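Local coordinates for protein flavocytochrome C3 fumarate reductase (Shewanella frigidimarina, PDB 1QO8) that catalyses the essentially one-way reduction of fumarate to succinate, using one FAD and four covalently bound c-type hemes in each subunit of a homodimer, at residues K141-N146 against N558-A563; K173-H178 against V236-R241; H360-K365 against T374-G379. One frame throughout, in Å; residues are numbered along the deposited sequence.

Interaction 1: residues K141-N146 against N558-A563; sequences KKAGAN and NAAKHA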
# COMPACT_ATOMS: atom_id res chain seq x y z
N LYS A 141 6.58 -21.23 25.14
CA LYS A 141 7.27 -21.99 26.18
C LYS A 141 6.27 -22.76 27.03
O LYS A 141 6.45 -23.97 27.23
CB LYS A 141 8.08 -21.07 27.07
CG LYS A 141 9.27 -21.55 27.88
CD LYS A 141 10.40 -21.96 26.96
CE LYS A 141 11.76 -21.36 27.20
NZ LYS A 141 12.40 -21.78 28.49
N LYS A 142 5.18 -22.14 27.50
CA LYS A 142 4.10 -22.87 28.12
C LYS A 142 3.58 -24.04 27.29
O LYS A 142 3.10 -25.04 27.86
CB LYS A 142 2.88 -21.98 28.48
CG LYS A 142 1.79 -22.78 29.18
CD LYS A 142 0.80 -21.98 30.00
CE LYS A 142 -0.09 -22.85 30.87
NZ LYS A 142 0.52 -23.01 32.24
N ALA A 143 3.54 -23.90 25.96
CA ALA A 143 2.97 -24.95 25.12
C ALA A 143 3.99 -26.07 24.95
O ALA A 143 3.59 -27.20 24.73
CB ALA A 143 2.49 -24.49 23.77
N GLY A 144 5.27 -25.78 25.12
CA GLY A 144 6.25 -26.81 25.41
C GLY A 144 7.29 -26.79 24.30
O GLY A 144 8.01 -27.77 24.12
N ALA A 145 7.35 -25.62 23.64
CA ALA A 145 8.33 -25.52 22.55
C ALA A 145 9.56 -24.84 23.07
O ALA A 145 9.49 -24.04 24.03
CB ALA A 145 7.71 -24.86 21.34
N ASN A 146 10.72 -25.17 22.49
CA ASN A 146 11.88 -24.31 22.70
C ASN A 146 11.73 -23.03 21.88
O ASN A 146 11.17 -23.02 20.76
CB ASN A 146 13.14 -25.07 22.25
CG ASN A 146 13.33 -26.38 23.02
OD1 ASN A 146 13.33 -26.46 24.24
ND2 ASN A 146 13.51 -27.46 22.29
N ASN A 558 -0.12 -21.11 18.71
CA ASN A 558 -0.12 -21.77 17.40
C ASN A 558 1.27 -21.98 16.84
O ASN A 558 1.56 -23.01 16.20
CB ASN A 558 -0.97 -21.03 16.39
CG ASN A 558 -2.42 -21.02 16.86
OD1 ASN A 558 -3.06 -22.05 16.72
ND2 ASN A 558 -2.97 -19.98 17.41
N ALA A 559 2.22 -21.07 17.09
CA ALA A 559 3.58 -21.32 16.68
C ALA A 559 4.12 -22.62 17.31
O ALA A 559 4.86 -23.33 16.64
CB ALA A 559 4.51 -20.17 17.06
N ALA A 560 3.82 -22.86 18.58
CA ALA A 560 4.40 -23.97 19.32
C ALA A 560 3.75 -25.28 18.88
O ALA A 560 4.45 -26.26 18.61
CB ALA A 560 4.27 -23.84 20.83
N LYS A 561 2.44 -25.23 18.75
CA LYS A 561 1.64 -26.34 18.27
C LYS A 561 2.12 -26.81 16.90
O LYS A 561 2.30 -28.01 16.63
CB LYS A 561 0.15 -25.98 18.30
CG LYS A 561 -0.53 -26.45 19.57
CD LYS A 561 -1.80 -25.82 20.08
CE LYS A 561 -2.99 -25.78 19.15
NZ LYS A 561 -4.24 -25.23 19.75
N HIS A 562 2.52 -25.85 16.04
CA HIS A 562 2.95 -26.19 14.70
C HIS A 562 4.36 -26.75 14.72
O HIS A 562 4.71 -27.58 13.86
CB HIS A 562 2.86 -24.94 13.83
CG HIS A 562 3.38 -25.13 12.43
ND1 HIS A 562 4.71 -24.87 12.10
CD2 HIS A 562 2.76 -25.57 11.33
CE1 HIS A 562 4.83 -25.09 10.81
NE2 HIS A 562 3.67 -25.50 10.32
N ALA A 563 5.19 -26.32 15.67
CA ALA A 563 6.53 -26.84 15.80
C ALA A 563 6.59 -28.25 16.39
O ALA A 563 7.41 -29.06 16.00
CB ALA A 563 7.41 -25.97 16.69

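Interaction 2: residues K173-H178 against V236-R241; sequences KQQTAH and VDRTHR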
# COMPACT_ATOMS: atom_id res chain seq x y z
N LYS A 173 -12.86 -8.53 36.70
CA LYS A 173 -13.21 -8.27 38.11
C LYS A 173 -13.01 -6.80 38.40
O LYS A 173 -13.70 -6.30 39.31
CB LYS A 173 -12.39 -9.22 38.96
CG LYS A 173 -10.92 -8.92 39.01
CD LYS A 173 -10.24 -9.82 40.02
CE LYS A 173 -8.76 -9.59 40.17
NZ LYS A 173 -8.40 -8.46 41.06
N GLN A 174 -12.17 -6.01 37.70
CA GLN A 174 -12.13 -4.57 37.99
C GLN A 174 -13.44 -3.88 37.57
O GLN A 174 -13.89 -2.91 38.20
CB GLN A 174 -10.95 -3.82 37.39
CG GLN A 174 -9.56 -4.16 37.89
CD GLN A 174 -9.03 -5.50 37.44
OE1 GLN A 174 -9.56 -6.26 36.60
NE2 GLN A 174 -7.90 -5.88 38.01
N GLN A 175 -14.10 -4.42 36.55
CA GLN A 175 -15.37 -3.85 36.13
C GLN A 175 -16.40 -4.23 37.19
O GLN A 175 -17.17 -3.33 37.51
CB GLN A 175 -15.77 -4.18 34.71
CG GLN A 175 -14.99 -3.48 33.60
CD GLN A 175 -15.50 -3.86 32.22
OE1 GLN A 175 -15.76 -5.02 32.00
NE2 GLN A 175 -15.69 -2.93 31.30
N THR A 176 -16.37 -5.41 37.78
CA THR A 176 -17.41 -5.79 38.71
C THR A 176 -17.21 -5.08 40.07
O THR A 176 -18.17 -4.88 40.79
CB THR A 176 -17.57 -7.28 39.07
OG1 THR A 176 -16.53 -7.60 39.99
CG2 THR A 176 -17.54 -8.20 37.89
N ALA A 177 -15.99 -4.70 40.38
CA ALA A 177 -15.70 -4.01 41.62
C ALA A 177 -16.18 -2.58 41.50
O ALA A 177 -16.47 -1.97 42.53
CB ALA A 177 -14.23 -4.04 42.01
N HIS A 178 -16.23 -2.02 40.29
CA HIS A 178 -16.57 -0.60 40.17
C HIS A 178 -18.01 -0.42 39.73
O HIS A 178 -18.36 0.68 39.31
CB HIS A 178 -15.69 0.17 39.20
CG HIS A 178 -14.24 0.28 39.52
ND1 HIS A 178 -13.37 -0.78 39.35
CD2 HIS A 178 -13.49 1.31 39.98
CE1 HIS A 178 -12.15 -0.41 39.70
NE2 HIS A 178 -12.19 0.85 40.09
N VAL A 236 -18.58 2.48 27.91
CA VAL A 236 -18.38 2.34 29.34
C VAL A 236 -16.88 2.20 29.65
O VAL A 236 -16.01 2.16 28.73
CB VAL A 236 -19.11 1.13 29.93
CG1 VAL A 236 -19.14 1.29 31.46
CG2 VAL A 236 -20.59 0.94 29.60
N ASP A 237 -16.53 2.18 30.93
CA ASP A 237 -15.15 2.22 31.39
C ASP A 237 -14.55 0.83 31.21
O ASP A 237 -15.19 -0.08 31.71
CB ASP A 237 -15.12 2.54 32.89
CG ASP A 237 -15.59 3.94 33.21
OD1 ASP A 237 -16.36 4.54 32.43
OD2 ASP A 237 -15.14 4.38 34.29
N ARG A 238 -13.51 0.68 30.43
CA ARG A 238 -12.98 -0.66 30.11
C ARG A 238 -11.47 -0.72 30.11
O ARG A 238 -10.79 -1.69 29.84
CB ARG A 238 -13.33 -0.78 28.60
CG ARG A 238 -13.97 -2.08 28.22
CD ARG A 238 -14.28 -2.05 26.73
NE ARG A 238 -15.72 -2.22 26.60
CZ ARG A 238 -16.39 -1.39 25.79
NH1 ARG A 238 -15.82 -0.43 25.07
NH2 ARG A 238 -17.70 -1.55 25.76
N THR A 239 -10.79 0.37 30.31
CA THR A 239 -9.35 0.55 30.21
C THR A 239 -8.69 0.33 31.57
O THR A 239 -8.99 1.10 32.48
CB THR A 239 -9.15 2.00 29.71
OG1 THR A 239 -9.82 2.24 28.46
CG2 THR A 239 -7.64 2.24 29.55
N HIS A 240 -7.85 -0.69 31.73
CA HIS A 240 -7.19 -1.09 32.95
C HIS A 240 -5.71 -0.64 32.92
O HIS A 240 -5.08 -0.81 31.90
CB HIS A 240 -7.24 -2.59 33.10
CG HIS A 240 -8.61 -3.19 33.03
ND1 HIS A 240 -9.40 -3.19 31.91
CD2 HIS A 240 -9.33 -3.82 34.01
CE1 HIS A 240 -10.56 -3.78 32.17
NE2 HIS A 240 -10.51 -4.17 33.43
N ARG A 241 -5.28 0.06 33.96
CA ARG A 241 -4.05 0.69 34.23
C ARG A 241 -3.64 0.30 35.68
O ARG A 241 -4.47 -0.09 36.48
CB ARG A 241 -4.18 2.21 34.24
CG ARG A 241 -4.35 2.99 32.99
CD ARG A 241 -4.31 4.51 33.15
NE ARG A 241 -4.53 5.08 31.80
CZ ARG A 241 -5.69 5.44 31.26
NH1 ARG A 241 -6.91 5.29 31.75
NH2 ARG A 241 -5.65 5.98 30.03

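Interaction 3: residues H360-K365 against T374-G379; sequences HPTVGK and TVRGVG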
# COMPACT_ATOMS: atom_id res chain seq x y z
N HIS A 360 -1.24 11.88 15.80
CA HIS A 360 -1.73 12.65 16.96
C HIS A 360 -1.41 14.08 16.60
O HIS A 360 -0.35 14.39 16.13
CB HIS A 360 -1.06 12.13 18.24
CG HIS A 360 -1.47 12.94 19.44
ND1 HIS A 360 -2.32 12.49 20.41
CD2 HIS A 360 -1.12 14.20 19.81
CE1 HIS A 360 -2.50 13.43 21.33
NE2 HIS A 360 -1.73 14.42 20.99
N PRO A 361 -2.36 15.00 16.80
CA PRO A 361 -2.16 16.37 16.49
C PRO A 361 -1.06 17.17 17.08
O PRO A 361 -0.58 18.11 16.45
CB PRO A 361 -3.54 17.04 16.71
CG PRO A 361 -4.29 16.06 17.50
CD PRO A 361 -3.68 14.67 17.44
N THR A 362 -0.65 17.12 18.34
CA THR A 362 0.32 17.98 18.94
C THR A 362 1.26 17.10 19.79
O THR A 362 1.02 16.75 20.98
CB THR A 362 -0.45 18.99 19.89
OG1 THR A 362 -1.23 18.19 20.78
CG2 THR A 362 -1.35 19.91 19.07
N VAL A 363 2.23 16.48 19.10
CA VAL A 363 3.35 15.75 19.76
C VAL A 363 4.49 16.72 19.97
O VAL A 363 4.74 17.54 19.06
CB VAL A 363 3.86 14.62 18.78
CG1 VAL A 363 5.00 13.82 19.32
CG2 VAL A 363 2.68 13.63 18.59
N GLY A 364 5.25 16.61 21.08
CA GLY A 364 6.35 17.58 21.21
C GLY A 364 7.33 17.51 20.08
O GLY A 364 7.63 16.42 19.61
N LYS A 365 7.92 18.58 19.60
CA LYS A 365 8.78 18.54 18.44
C LYS A 365 10.22 18.23 18.89
O LYS A 365 10.99 17.52 18.22
CB LYS A 365 8.63 19.78 17.56
CG LYS A 365 8.70 19.43 16.07
CD LYS A 365 9.39 20.47 15.20
CE LYS A 365 9.91 19.85 13.90
NZ LYS A 365 8.86 19.10 13.13
N THR A 374 -6.17 18.42 26.20
CA THR A 374 -6.67 19.11 27.37
C THR A 374 -5.81 20.32 27.74
O THR A 374 -6.35 21.19 28.48
CB THR A 374 -6.86 18.20 28.59
OG1 THR A 374 -5.62 17.89 29.21
CG2 THR A 374 -7.57 16.90 28.25
N VAL A 375 -4.59 20.47 27.23
CA VAL A 375 -3.84 21.70 27.40
C VAL A 375 -4.59 22.88 26.74
O VAL A 375 -4.71 23.92 27.41
CB VAL A 375 -2.37 21.71 27.01
CG1 VAL A 375 -1.65 23.01 27.39
CG2 VAL A 375 -1.63 20.55 27.74
N ARG A 376 -5.05 22.74 25.51
CA ARG A 376 -5.91 23.68 24.83
C ARG A 376 -7.31 23.70 25.50
O ARG A 376 -7.78 24.78 25.83
CB ARG A 376 -5.97 23.37 23.33
CG ARG A 376 -4.60 23.48 22.65
CD ARG A 376 -4.72 22.99 21.19
NE ARG A 376 -4.60 21.52 21.12
CZ ARG A 376 -5.38 20.71 20.46
NH1 ARG A 376 -6.43 21.28 19.85
NH2 ARG A 376 -5.31 19.43 20.22
N GLY A 377 -7.88 22.59 25.92
CA GLY A 377 -9.22 22.52 26.54
C GLY A 377 -9.32 23.43 27.76
O GLY A 377 -10.28 24.19 28.00
N VAL A 378 -8.22 23.56 28.51
CA VAL A 378 -8.24 24.23 29.79
C VAL A 378 -7.69 25.61 29.61
O VAL A 378 -7.56 26.40 30.57
CB VAL A 378 -7.59 23.38 30.93
CG1 VAL A 378 -7.66 24.11 32.28
CG2 VAL A 378 -8.16 22.00 31.17
N GLY A 379 -7.38 26.07 28.36
CA GLY A 379 -7.10 27.47 28.16
C GLY A 379 -6.02 27.92 27.21
O GLY A 379 -5.86 29.10 26.96
O HOH W 1 -2.84 19.99 22.51

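Interaction 1: residues K141-N146 against N558-A563
In the Rossmann-type FAD-binding fold, the C-terminal end of helix 131-143, the helix after the first strand of the fold, and the turn that follows it pack against the long C-terminal helix 543-563 through three alanines. Ala560 CB sits between two methyl groups of the opposite segment, 3.5 Å from Ala143 CB and 3.6 Å from Ala145 CB. The first of these distances is tighter than usual for two carbons, so the helix end and the C-terminal helix are in close contact here. In all three alanines the bond to CB is directed at the other segment, and the backbones come as close as 5.3 Å between Ala145 CA and Ala560 CA. No hydrogen bond joins the two segments; they meet through methyl groups.

The two methyls that flank Ala560 belong to different parts of the chain: Ala143 closes the helix, while Ala145 lies beyond it on the way into strand 147-150. Between them Gly144 takes a positive phi of 121° and ends the helix in a Schellman motif. With this turn the chain leaves the helix yet keeps Ala145 facing the same partner. At these angles a CB on Gly144 would probably crowd the carbonyl O of Ala143.

Strand 124-127 lies beneath both elements, since Ala145 and Ala559 each touch Val124. The C-terminal helix is also fastened at its side by polar bonds: Ser303 OG bonds both Ala559 O and His562 ND1, and His562 NE2 bonds Asp522. Ala145 CB also lies 4.0 Å from Ala560 CA.

Interaction 2: residues K173-H178 against V236-R241
This is a buried, largely polar contact in which the short helix 173-177 lies against the chain leading into strand 239-241, the middle strand of a three-stranded antiparallel sheet in the FAD-binding domain. A classic beta bulge marks that entry, where Arg238 and Thr239 both face Lys229. Gln175, extended beyond CG (chi2 -179°), reaches Asp237 O with its NE2 at 2.9 Å. The bond is nearly straight, 173° at the hydrogen, and the acceptor lies in the plane of the Gln175 amide, although the donor is tilted from the carbonyl plane. Asp182 takes a second bond from the same NE2, and Gly171 N bonds OE1, so the amide is gripped at both ends. A leucine in place of Gln175 would probably leave Asp237 O and Gly171 N without their amide partners and remove one of the bonds to Asp182. Arg238 CG packs 3.6 Å from Gln175 NE2, while its guanidinium runs on to Asp182 and Asp190.

One residue earlier, Gln174 bends at chi2 (72°) and sets its amide almost perpendicular to the His240 ring. His240 NE2 bonds Thr172 and Gln174 NE2 bonds Glu219; Gln174 OE1 meets the edge of the His240 ring at CD2, 3.6 Å away.

Interaction 3: residues H360-K365 against T374-G379
The backbones stay well apart, with Thr362 CA and Val375 CA, the nearest pair, 10.1 Å from each other, and the chain turns a corner at Pro361 before strand residues 362-364. Arg376 spans the gap from helix 374-377. Its chain bends at chi3 (-84°), and its guanidinium approaches Thr362 from the opposite direction, coming within 4.2 Å of Thr362 CG2 at NH2. Pro361 CG is a looser neighbour of the same nitrogen, at 4.4 Å; both carbons lie obliquely to the guanidinium plane.

The polar link is a water. It lies at the edge of the guanidinium, in its plane, where it accepts from Arg376 NE at 2.7 Å and donates to Thr362 OG1 at 3.0 Å. The contact thus joins a short helix to strand 357-364 of the mixed sheet, close to the probable substrate site: His360 and Glu373, the latter just before the helix, probably bind succinate, as in related enzymes, and Pro361 touches Arg397, the likely proton donor.

Other partners fix both side chains. Thr362 OG1 also bonds Ile371 O, and Arg376 NH1 bonds Glu393 O.

All three contacts are buried, though to different degrees: Ala143 of interaction 1 is partly exposed, whereas the three touching residues of interaction 3 are all buried. Interaction 1 is purely apolar, closes the longest loop in sequence and lies away from the annotated sites; both others are nested inside that loop. Interaction 2 relies on a direct side-chain to backbone hydrogen bond, with the side chain of His240 about 10 Å from the bound FAD. Interaction 3 buries the least surface and bridges its polar groups through water beside the probable substrate site. Interactions 1 and 3 lie on opposite sides of the chain's centre, 45 Å apart between their own centres.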